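Local atomic coordinates of alkylhalidase CmlS (Streptomyces venezuelae, PDB entry 3I3L), a protein that is a flavin-dependent halogenase of chloramphenicol biosynthesis, binding FAD through a covalent flavin-aspartate bond and probably acting as an oxidoreductase. Residues Gly63-Pro68 against Ala122-Arg127; Trp209-Leu214 against Ile239-Asp244; Thr70-Asn75 against Ala115-Asp120. All coordinates share one frame; numbering follows the deposited sequence.

Interaction 1 (Gly63-Pro68 against Ala122-Arg127). With FAD (flavin-adenine dinucleotide), chain B.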
loop_
_atom_site.group_PDB
_atom_site.type_symbol
_atom_site.label_atom_id
_atom_site.label_comp_id
_atom_site.label_asym_id
_atom_site.label_seq_id
_atom_site.Cartn_x
_atom_site.Cartn_y
_atom_site.Cartn_z
ATOM N N GLY A 63 -6.040 2.955 12.847
ATOM C CA GLY A 63 -5.587 2.902 11.423
ATOM C C GLY A 63 -6.095 4.125 10.711
ATOM O O GLY A 63 -6.971 4.016 9.886
ATOM N N GLU A 64 -5.545 5.274 11.052
ATOM C CA GLU A 64 -6.212 6.539 10.841
ATOM C C GLU A 64 -5.679 7.420 9.709
ATOM O O GLU A 64 -6.321 8.436 9.353
ATOM C CB GLU A 64 -6.202 7.298 12.154
ATOM C CG GLU A 64 -7.001 6.524 13.223
ATOM C CD GLU A 64 -6.559 6.840 14.632
ATOM O OE1 GLU A 64 -5.329 6.819 14.910
ATOM O OE2 GLU A 64 -7.463 7.085 15.468
ATOM N N SER A 65 -4.524 7.059 9.150
ATOM C CA SER A 65 -3.869 7.970 8.202
ATOM C C SER A 65 -3.974 7.379 6.811
ATOM O O SER A 65 -3.478 6.244 6.537
ATOM C CB SER A 65 -2.403 8.220 8.603
ATOM O OG SER A 65 -1.723 9.062 7.703
ATOM N N LEU A 66 -4.640 8.137 5.931
ATOM C CA LEU A 66 -4.973 7.660 4.585
ATOM C C LEU A 66 -4.076 8.171 3.468
ATOM O O LEU A 66 -3.170 9.012 3.699
ATOM C CB LEU A 66 -6.429 7.991 4.308
ATOM C CG LEU A 66 -7.430 7.524 5.399
ATOM C CD1 LEU A 66 -8.867 7.713 4.934
ATOM C CD2 LEU A 66 -7.147 6.039 5.726
ATOM N N LEU A 67 -4.322 7.694 2.242
ATOM C CA LEU A 67 -3.420 8.024 1.113
ATOM C C LEU A 67 -4.216 8.575 -0.075
ATOM O O LEU A 67 -5.436 8.318 -0.217
ATOM C CB LEU A 67 -2.589 6.785 0.707
ATOM C CG LEU A 67 -1.517 6.291 1.715
ATOM C CD1 LEU A 67 -0.866 4.917 1.219
ATOM C CD2 LEU A 67 -0.392 7.362 1.977
ATOM N N PRO A 68 -3.555 9.347 -0.912
ATOM C CA PRO A 68 -4.197 9.943 -2.109
ATOM C C PRO A 68 -4.878 8.915 -2.984
ATOM O O PRO A 68 -5.943 9.205 -3.561
ATOM C CB PRO A 68 -3.007 10.561 -2.878
ATOM C CG PRO A 68 -2.064 10.959 -1.789
ATOM C CD PRO A 68 -2.188 9.840 -0.728
ATOM N N ALA A 122 -4.035 13.594 1.216
ATOM C CA ALA A 122 -5.066 12.721 1.706
ATOM C C ALA A 122 -5.525 13.313 2.997
ATOM O O ALA A 122 -5.410 14.538 3.193
ATOM C CB ALA A 122 -4.595 11.226 1.870
ATOM N N VAL A 123 -6.045 12.481 3.894
ATOM C CA VAL A 123 -6.615 13.032 5.118
ATOM C C VAL A 123 -6.346 12.087 6.251
ATOM O O VAL A 123 -5.897 10.940 6.036
ATOM C CB VAL A 123 -8.143 13.143 4.974
ATOM C CG1 VAL A 123 -8.514 14.219 3.940
ATOM C CG2 VAL A 123 -8.732 11.743 4.557
ATOM N N GLN A 124 -6.625 12.558 7.449
ATOM C CA GLN A 124 -6.550 11.746 8.640
ATOM C C GLN A 124 -8.005 11.615 9.143
ATOM O O GLN A 124 -8.766 12.564 9.007
ATOM C CB GLN A 124 -5.700 12.450 9.704
ATOM C CG GLN A 124 -4.474 13.234 9.157
ATOM C CD GLN A 124 -3.312 12.305 8.873
ATOM O OE1 GLN A 124 -2.158 12.730 8.816
ATOM N NE2 GLN A 124 -3.595 11.020 8.749
ATOM N N VAL A 125 -8.395 10.439 9.668
ATOM C CA VAL A 125 -9.772 10.246 10.078
ATOM C C VAL A 125 -9.904 9.542 11.407
ATOM O O VAL A 125 -9.002 8.845 11.868
ATOM C CB VAL A 125 -10.630 9.464 9.020
ATOM C CG1 VAL A 125 -10.450 10.091 7.589
ATOM C CG2 VAL A 125 -10.199 7.984 8.992
ATOM N N LYS A 126 -11.072 9.711 12.004
ATOM C CA LYS A 126 -11.526 8.882 13.064
ATOM C C LYS A 126 -12.256 7.729 12.388
ATOM O O LYS A 126 -13.280 7.940 11.704
ATOM C CB LYS A 126 -12.431 9.717 13.972
ATOM C CG LYS A 126 -12.907 9.023 15.201
ATOM C CD LYS A 126 -13.428 10.062 16.251
ATOM C CE LYS A 126 -12.376 10.267 17.363
ATOM N NZ LYS A 126 -12.844 11.245 18.414
ATOM N N ARG A 127 -11.693 6.525 12.500
ATOM C CA ARG A 127 -12.137 5.372 11.703
ATOM C C ARG A 127 -13.598 4.963 11.971
ATOM O O ARG A 127 -14.299 4.506 11.043
ATOM C CB ARG A 127 -11.228 4.154 11.907
ATOM C CG ARG A 127 -9.921 4.191 11.109
ATOM C CD ARG A 127 -10.150 4.077 9.556
ATOM N NE ARG A 127 -10.855 2.830 9.265
ATOM C CZ ARG A 127 -10.256 1.629 9.219
ATOM N NH1 ARG A 127 -8.924 1.525 9.444
ATOM N NH2 ARG A 127 -10.991 0.531 8.997
HETATM P PA FAD B . -11.095 -3.875 9.080
HETATM O O1A FAD B . -10.599 -4.667 10.268
HETATM O O2A FAD B . -10.905 -2.399 9.137
HETATM O O5B FAD B . -12.681 -4.212 8.882
HETATM C C5B FAD B . -13.144 -5.545 8.962
HETATM C C4B FAD B . -14.583 -5.617 9.521
HETATM O O4B FAD B . -15.001 -7.002 9.466
HETATM C C3B FAD B . -14.677 -5.193 10.968
HETATM O O3B FAD B . -15.551 -4.112 11.085
HETATM C C2B FAD B . -15.239 -6.420 11.703
HETATM O O2B FAD B . -16.242 -6.057 12.599
HETATM C C1B FAD B . -15.807 -7.282 10.586
HETATM N N9A FAD B . -15.813 -8.721 10.773
HETATM C C8A FAD B . -14.794 -9.504 11.228
HETATM N N7A FAD B . -15.200 -10.792 11.215
HETATM C C5A FAD B . -16.498 -10.841 10.837
HETATM C C6A FAD B . -17.382 -11.892 10.679
HETATM N N6A FAD B . -17.009 -13.138 10.909
HETATM N N1A FAD B . -18.640 -11.608 10.219
HETATM C C2A FAD B . -19.044 -10.322 9.959
HETATM N N3A FAD B . -18.157 -9.302 10.109
HETATM C C4A FAD B . -16.900 -9.551 10.539
HETATM N N1 FAD B . -3.878 1.683 7.906
HETATM C C2 FAD B . -3.782 2.906 7.262
HETATM O O2 FAD B . -4.214 2.979 6.119
HETATM N N3 FAD B . -3.204 3.989 7.868
HETATM C C4 FAD B . -2.704 3.894 9.140
HETATM O O4 FAD B . -2.193 4.925 9.686
HETATM C C4X FAD B . -2.764 2.659 9.787
HETATM N N5 FAD B . -2.290 2.534 11.064
HETATM C C5X FAD B . -2.450 1.341 11.732
HETATM C C6 FAD B . -1.957 1.199 13.036
HETATM C C7 FAD B . -2.049 -0.018 13.668
HETATM C C7M FAD B . -1.545 -0.200 15.080
HETATM C C8 FAD B . -2.685 -1.064 13.008
HETATM C C8M FAD B . -2.898 -2.359 13.685
HETATM C C9 FAD B . -3.144 -0.953 11.691
HETATM C C9A FAD B . -3.016 0.282 11.075
HETATM N N10 FAD B . -3.524 0.396 9.813
HETATM C C10 FAD B . -3.362 1.552 9.147
HETATM C "C1'" FAD B . -3.994 -0.867 9.175
HETATM C "C2'" FAD B . -5.432 -0.722 8.736
HETATM O "O2'" FAD B . -6.153 -0.253 9.804
HETATM C "C3'" FAD B . -6.062 -1.960 8.158
HETATM O "O3'" FAD B . -5.329 -2.369 7.024
HETATM C "C4'" FAD B . -7.529 -1.673 7.696
HETATM O "O4'" FAD B . -8.378 -1.432 8.784
HETATM C "C5'" FAD B . -8.083 -2.892 6.970
HETATM O "O5'" FAD B . -9.367 -2.629 6.484
HETATM P P FAD B . -10.300 -3.892 6.313
HETATM O O1P FAD B . -9.532 -4.994 5.618
HETATM O O2P FAD B . -11.641 -3.457 5.731
HETATM O O3P FAD B . -10.462 -4.522 7.795
HETATM O O HOH W 1 -9.819 5.962 14.764
#
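Two backbone hydrogen bonds flank the single beta bridge of Ser65 with Gln124: Val125 N gives to Glu64 O at 2.9 Å, and Leu66 N to Val123 O at 3.1 Å. The short strand 122-124 thereby pairs with the loop leading into helix 68-76. Apolar packing follows the same register. Leu66 CD1 reaches Val125 CG1 at 3.9 Å, the two side chains crossing at about a right angle, while Ala122 CB sits against the backbone of Leu66 and Leu67 and against the Pro68 ring. This loop forms part of the flavin site of the FAD-binding domain. Ser65 grips the pyrimidine end of the isoalloxazine with its backbone alone: N donates to FAD O4, and FAD N3 donates to Ser65 O at 2.6 Å. Its OG turns instead to Lys91 and Thr226. Arg127 bends at chi2 and chi3 (-67° and -58°) and points NH1 at a lone pair of Gly63 O, 3.2 Å away, with that oxygen in the guanidinium plane. Both terminal nitrogens donate to FAD O4'. Its charge is met by the phosphate oxygen FAD O2A, 2.9 Å from NH2, and by Asp131, salt-bridged to NE. One water joins Glu64 OE2, which also bonds Tyr211 OH, to Arg127 N.

Interaction 2 (Trp209-Leu214 against Ile239-Asp244)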
loop_
_atom_site.group_PDB
_atom_site.type_symbol
_atom_site.label_atom_id
_atom_site.label_comp_id
_atom_site.label_asym_id
_atom_site.label_seq_id
_atom_site.Cartn_x
_atom_site.Cartn_y
_atom_site.Cartn_z
ATOM N N TRP A 209 -1.104 2.321 22.114
ATOM C CA TRP A 209 -1.405 3.680 21.680
ATOM C C TRP A 209 -2.478 4.341 22.467
ATOM O O TRP A 209 -3.260 3.665 23.125
ATOM C CB TRP A 209 -1.822 3.701 20.190
ATOM C CG TRP A 209 -3.169 3.101 19.854
ATOM C CD1 TRP A 209 -4.336 3.768 19.681
ATOM C CD2 TRP A 209 -3.468 1.719 19.637
ATOM N NE1 TRP A 209 -5.354 2.897 19.372
ATOM C CE2 TRP A 209 -4.833 1.632 19.304
ATOM C CE3 TRP A 209 -2.709 0.543 19.695
ATOM C CZ2 TRP A 209 -5.470 0.408 19.045
ATOM C CZ3 TRP A 209 -3.338 -0.681 19.422
ATOM C CH2 TRP A 209 -4.707 -0.741 19.138
ATOM N N SER A 210 -2.540 5.663 22.345
ATOM C CA SER A 210 -3.525 6.476 23.040
ATOM C C SER A 210 -3.663 7.818 22.324
ATOM O O SER A 210 -3.066 8.007 21.246
ATOM C CB SER A 210 -3.107 6.673 24.506
ATOM O OG SER A 210 -4.148 7.232 25.324
ATOM N N TYR A 211 -4.433 8.751 22.907
ATOM C CA TYR A 211 -4.673 10.056 22.302
ATOM C C TYR A 211 -4.283 11.187 23.242
ATOM O O TYR A 211 -4.319 11.038 24.451
ATOM C CB TYR A 211 -6.129 10.159 21.830
ATOM C CG TYR A 211 -6.455 9.115 20.757
ATOM C CD1 TYR A 211 -6.421 9.430 19.423
ATOM C CD2 TYR A 211 -6.751 7.806 21.100
ATOM C CE1 TYR A 211 -6.691 8.473 18.463
ATOM C CE2 TYR A 211 -7.012 6.861 20.153
ATOM C CZ TYR A 211 -6.987 7.219 18.821
ATOM O OH TYR A 211 -7.219 6.283 17.831
ATOM N N PHE A 212 -3.887 12.312 22.659
ATOM C CA PHE A 212 -3.482 13.490 23.384
ATOM C C PHE A 212 -4.196 14.715 22.848
ATOM O O PHE A 212 -4.450 14.810 21.656
ATOM C CB PHE A 212 -1.968 13.710 23.317
ATOM C CG PHE A 212 -1.173 12.688 24.096
ATOM C CD1 PHE A 212 -0.786 12.943 25.414
ATOM C CD2 PHE A 212 -0.791 11.468 23.505
ATOM C CE1 PHE A 212 -0.030 11.979 26.165
ATOM C CE2 PHE A 212 -0.056 10.508 24.248
ATOM C CZ PHE A 212 0.328 10.771 25.574
ATOM N N LYS A 213 -4.483 15.661 23.744
ATOM C CA LYS A 213 -4.958 16.992 23.376
ATOM C C LYS A 213 -3.734 17.860 23.139
ATOM O O LYS A 213 -2.956 18.119 24.054
ATOM C CB LYS A 213 -5.844 17.563 24.483
ATOM C CG LYS A 213 -6.261 19.047 24.303
ATOM C CD LYS A 213 -7.785 19.231 24.504
ATOM C CE LYS A 213 -8.208 19.061 25.947
ATOM N NZ LYS A 213 -8.038 20.338 26.720
ATOM N N LEU A 214 -3.557 18.270 21.887
ATOM C CA LEU A 214 -2.358 18.957 21.451
ATOM C C LEU A 214 -2.699 19.545 20.109
ATOM O O LEU A 214 -3.360 18.896 19.303
ATOM C CB LEU A 214 -1.196 17.954 21.279
ATOM C CG LEU A 214 0.099 18.509 20.652
ATOM C CD1 LEU A 214 0.817 19.496 21.587
ATOM C CD2 LEU A 214 1.030 17.387 20.236
ATOM N N ILE A 239 -0.306 11.136 14.706
ATOM C CA ILE A 239 -1.268 11.510 13.652
ATOM C C ILE A 239 -2.290 12.568 14.163
ATOM O O ILE A 239 -3.004 12.338 15.148
ATOM C CB ILE A 239 -2.082 10.308 13.168
ATOM C CG1 ILE A 239 -1.188 9.132 12.740
ATOM C CG2 ILE A 239 -3.092 10.713 12.053
ATOM C CD1 ILE A 239 -0.068 9.587 11.859
ATOM N N PRO A 240 -2.349 13.734 13.488
ATOM C CA PRO A 240 -3.399 14.678 13.879
ATOM C C PRO A 240 -4.734 14.247 13.269
ATOM O O PRO A 240 -4.880 14.288 12.083
ATOM C CB PRO A 240 -2.938 16.008 13.271
ATOM C CG PRO A 240 -1.872 15.627 12.173
ATOM C CD PRO A 240 -1.585 14.157 12.294
ATOM N N ILE A 241 -5.670 13.797 14.068
ATOM C CA ILE A 241 -6.961 13.442 13.556
ATOM C C ILE A 241 -8.007 14.550 13.804
ATOM O O ILE A 241 -9.143 14.452 13.346
ATOM C CB ILE A 241 -7.476 12.115 14.123
ATOM C CG1 ILE A 241 -7.639 12.215 15.618
ATOM C CG2 ILE A 241 -6.526 10.946 13.748
ATOM C CD1 ILE A 241 -8.629 11.244 16.134
ATOM N N LYS A 242 -7.606 15.599 14.515
ATOM C CA LYS A 242 -8.429 16.807 14.619
ATOM C C LYS A 242 -7.541 18.027 14.721
ATOM O O LYS A 242 -6.308 17.904 14.622
ATOM C CB LYS A 242 -9.390 16.743 15.804
ATOM C CG LYS A 242 -10.729 16.222 15.432
ATOM C CD LYS A 242 -11.488 15.722 16.651
ATOM C CE LYS A 242 -12.842 15.102 16.239
ATOM N NZ LYS A 242 -12.706 14.123 15.098
ATOM N N ASP A 243 -8.172 19.190 14.923
ATOM C CA ASP A 243 -7.473 20.439 15.218
ATOM C C ASP A 243 -6.511 20.272 16.411
ATOM O O ASP A 243 -5.318 20.669 16.340
ATOM C CB ASP A 243 -8.489 21.559 15.516
ATOM C CG ASP A 243 -7.824 22.930 15.802
ATOM O OD1 ASP A 243 -6.959 23.384 15.008
ATOM O OD2 ASP A 243 -8.190 23.562 16.820
ATOM N N ASP A 244 -7.022 19.681 17.492
ATOM C CA ASP A 244 -6.221 19.554 18.706
ATOM C C ASP A 244 -6.100 18.096 19.210
ATOM O O ASP A 244 -5.881 17.860 20.412
ATOM C CB ASP A 244 -6.805 20.457 19.804
ATOM C CG ASP A 244 -8.143 19.930 20.351
ATOM O OD1 ASP A 244 -8.984 19.399 19.560
ATOM O OD2 ASP A 244 -8.334 20.018 21.589
#
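Lys213 lays its aliphatic chain beside the Asp244 carboxylate, with CD 3.1 Å from OD2. Its CG stands anti to the backbone N (chi1 172°), but the chain then bends at every later torsion, and NZ ends 5.1 Å from Asp244 OD2, too far for a salt bridge. Methylenes, not the ammonium group, therefore meet the acid. Deeper in, Tyr211 and Ile241 cross at about a right angle. Ile241 carries CG1 between its backbone N and carbonyl carbon (chi1 62°), and CD1 at the end of that branch comes within 4.1 Å of Tyr211 CE1. The Tyr211 hydroxyl passes beyond this pair to Glu64 and Tyr60. The backbones join at the C-terminal ends of the two segments, where Leu214 N donates to Asp244 O at 2.8 Å. Strand 245-253 starts just after Asp244 and pairs antiparallel with both 203-213 and 234-240, so the contact lies where the loop after strand 234-240 meets the end of strand 203-213. The one crossing hydrogen bond is carried by main chain, while the opposite charges of Lys213 and Asp244, both reachable by solvent, probably add only a loose, screened attraction.

Interaction 3 (Thr70-Asn75 against Ala115-Asp120)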
loop_
_atom_site.group_PDB
_atom_site.type_symbol
_atom_site.label_atom_id
_atom_site.label_comp_id
_atom_site.label_asym_id
_atom_site.label_seq_id
_atom_site.Cartn_x
_atom_site.Cartn_y
_atom_site.Cartn_z
ATOM N N THR A 70 -6.450 6.244 -2.260
ATOM C CA THR A 70 -7.756 5.863 -1.738
ATOM C C THR A 70 -8.801 6.967 -1.943
ATOM O O THR A 70 -9.972 6.646 -2.210
ATOM C CB THR A 70 -7.674 5.548 -0.222
ATOM O OG1 THR A 70 -6.894 4.359 -0.027
ATOM C CG2 THR A 70 -9.064 5.387 0.415
ATOM N N MET A 71 -8.390 8.246 -1.829
ATOM C CA MET A 71 -9.305 9.369 -2.114
ATOM C C MET A 71 -9.697 9.330 -3.584
ATOM O O MET A 71 -10.831 9.582 -3.917
ATOM C CB MET A 71 -8.685 10.740 -1.796
ATOM C CG MET A 71 -7.856 10.785 -0.491
ATOM S SD MET A 71 -8.905 10.859 0.955
ATOM C CE MET A 71 -9.144 9.194 1.320
ATOM N N SER A 72 -8.744 9.020 -4.449
ATOM C CA SER A 72 -9.021 8.893 -5.860
ATOM C C SER A 72 -10.133 7.851 -6.080
ATOM O O SER A 72 -11.029 8.055 -6.892
ATOM C CB SER A 72 -7.757 8.500 -6.596
ATOM O OG SER A 72 -8.063 8.194 -7.915
ATOM N N ILE A 73 -10.073 6.739 -5.351
ATOM C CA ILE A 73 -11.016 5.665 -5.552
ATOM C C ILE A 73 -12.382 6.098 -5.073
ATOM O O ILE A 73 -13.383 5.928 -5.770
ATOM C CB ILE A 73 -10.603 4.363 -4.818
ATOM C CG1 ILE A 73 -9.454 3.652 -5.568
ATOM C CG2 ILE A 73 -11.836 3.381 -4.712
ATOM C CD1 ILE A 73 -8.835 2.496 -4.790
ATOM N N LEU A 74 -12.427 6.663 -3.878
ATOM C CA LEU A 74 -13.661 7.147 -3.322
ATOM C C LEU A 74 -14.284 8.257 -4.222
ATOM O O LEU A 74 -15.480 8.359 -4.352
ATOM C CB LEU A 74 -13.403 7.685 -1.911
ATOM C CG LEU A 74 -13.022 6.623 -0.858
ATOM C CD1 LEU A 74 -12.791 7.263 0.501
ATOM C CD2 LEU A 74 -14.095 5.587 -0.776
ATOM N N ASN A 75 -13.458 9.072 -4.838
ATOM C CA ASN A 75 -13.960 10.144 -5.700
ATOM C C ASN A 75 -14.643 9.507 -6.917
ATOM O O ASN A 75 -15.766 9.867 -7.213
ATOM C CB ASN A 75 -12.819 11.050 -6.123
ATOM C CG ASN A 75 -13.239 12.037 -7.233
ATOM O OD1 ASN A 75 -13.739 13.114 -6.936
ATOM N ND2 ASN A 75 -13.006 11.684 -8.485
ATOM N N ALA A 115 -5.345 13.884 -14.516
ATOM C CA ALA A 115 -6.816 13.543 -14.424
ATOM C C ALA A 115 -7.502 14.098 -13.140
ATOM O O ALA A 115 -6.827 14.317 -12.134
ATOM C CB ALA A 115 -7.035 12.013 -14.572
ATOM N N PRO A 116 -8.838 14.353 -13.195
ATOM C CA PRO A 116 -9.676 14.903 -12.072
ATOM C C PRO A 116 -9.597 14.165 -10.725
ATOM O O PRO A 116 -9.785 14.795 -9.663
ATOM C CB PRO A 116 -11.113 14.801 -12.609
ATOM C CG PRO A 116 -10.965 14.922 -14.132
ATOM C CD PRO A 116 -9.601 14.302 -14.478
ATOM N N TRP A 117 -9.351 12.848 -10.779
ATOM C CA TRP A 117 -9.311 11.986 -9.565
ATOM C C TRP A 117 -7.887 11.845 -8.992
ATOM O O TRP A 117 -7.696 11.127 -7.998
ATOM C CB TRP A 117 -9.902 10.561 -9.847
ATOM C CG TRP A 117 -9.267 9.865 -11.090
ATOM C CD1 TRP A 117 -8.087 9.132 -11.147
ATOM C CD2 TRP A 117 -9.776 9.901 -12.430
ATOM N NE1 TRP A 117 -7.851 8.693 -12.450
ATOM C CE2 TRP A 117 -8.865 9.166 -13.253
ATOM C CE3 TRP A 117 -10.925 10.469 -13.016
ATOM C CZ2 TRP A 117 -9.077 8.987 -14.613
ATOM C CZ3 TRP A 117 -11.125 10.297 -14.387
ATOM C CH2 TRP A 117 -10.201 9.564 -15.165
ATOM N N VAL A 118 -6.890 12.473 -9.633
ATOM C CA VAL A 118 -5.517 12.421 -9.104
ATOM C C VAL A 118 -5.375 13.394 -7.938
ATOM O O VAL A 118 -5.593 14.615 -8.091
ATOM C CB VAL A 118 -4.453 12.714 -10.149
ATOM C CG1 VAL A 118 -3.041 12.568 -9.505
ATOM C CG2 VAL A 118 -4.635 11.791 -11.342
ATOM N N PHE A 119 -5.016 12.844 -6.773
ATOM C CA PHE A 119 -4.941 13.648 -5.552
ATOM C C PHE A 119 -3.508 13.956 -5.087
ATOM O O PHE A 119 -2.565 13.160 -5.276
ATOM C CB PHE A 119 -5.759 12.984 -4.439
ATOM C CG PHE A 119 -7.265 13.183 -4.580
ATOM C CD1 PHE A 119 -7.912 14.187 -3.872
ATOM C CD2 PHE A 119 -8.014 12.381 -5.444
ATOM C CE1 PHE A 119 -9.303 14.365 -3.982
ATOM C CE2 PHE A 119 -9.373 12.530 -5.578
ATOM C CZ PHE A 119 -10.041 13.509 -4.851
ATOM N N ASP A 120 -3.382 15.114 -4.454
ATOM C CA ASP A 120 -2.112 15.720 -4.106
ATOM C C ASP A 120 -1.992 15.693 -2.577
ATOM O O ASP A 120 -1.022 16.192 -2.012
ATOM C CB ASP A 120 -2.184 17.180 -4.545
ATOM C CG ASP A 120 -3.472 17.822 -4.067
ATOM O OD1 ASP A 120 -3.451 18.511 -3.041
ATOM O OD2 ASP A 120 -4.545 17.556 -4.688
#
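Met71 CB sits over the centre of one face of the Phe119 ring, 3.9 Å from its centroid and only 8° off the ring normal, a clear CH-pi contact. The ring edge faces the next turn of the helix, where Asn75 CB lies near the ring plane, 3.8 Å from Phe119 CE2. Beyond the phenyl, Ser72 OG comes to the indole edge of Trp117, 3.4 Å from CD1. It points there because OG stands anti to the Ser72 backbone N (chi1 172°). A weak hydrogen bond from it to Trp117 O is possible but doubtful, as that oxygen's place is unsure; its firmer partner is Arg76, which also forms a cation-pi contact with Trp117. The type I turn from Ala115 to Val118, closed by Val118 N to Ala115 O at 3.1 Å, presents Trp117, and Ala115 CB covers one indole face toward its rim. Helix 68-76 in turn leans on strand 122-124, Met71 touching Ala122 and Val123. Putting an alanine at Phe119 would probably open a gap beside the helix, leaving Met71 CB and Asn75 CB without the ring they pack on. The loop thus adheres to the helix mainly by apolar and aromatic contact, while the polar link through Ser72 is weak, and Arg76 adds its cation-pi contact with Trp117.

In the fold
Interaction 1 is the fully buried contact, whereas interactions 2 and 3 are partly buried and reach the surface. Interactions 1 and 2 both reach the same mixed sheet and touch directly, through Glu64 OE2 and Tyr211 OH and through Gln124 packed on Pro240. Interaction 3 is nested within the chain loop that interaction 1 closes; Met71 CE meets Leu66 CD1, which sets helix 68-76 against the flavin-binding loop. Interactions 2 and 3 do not meet, their nearest atoms being about 12 Å apart. Chemistry follows place: backbone pairing and arginine-to-cofactor bonds at the flavin, a single main-chain bond with sparse side-chain packing at the ends of the strands, and aromatic packing against the helix.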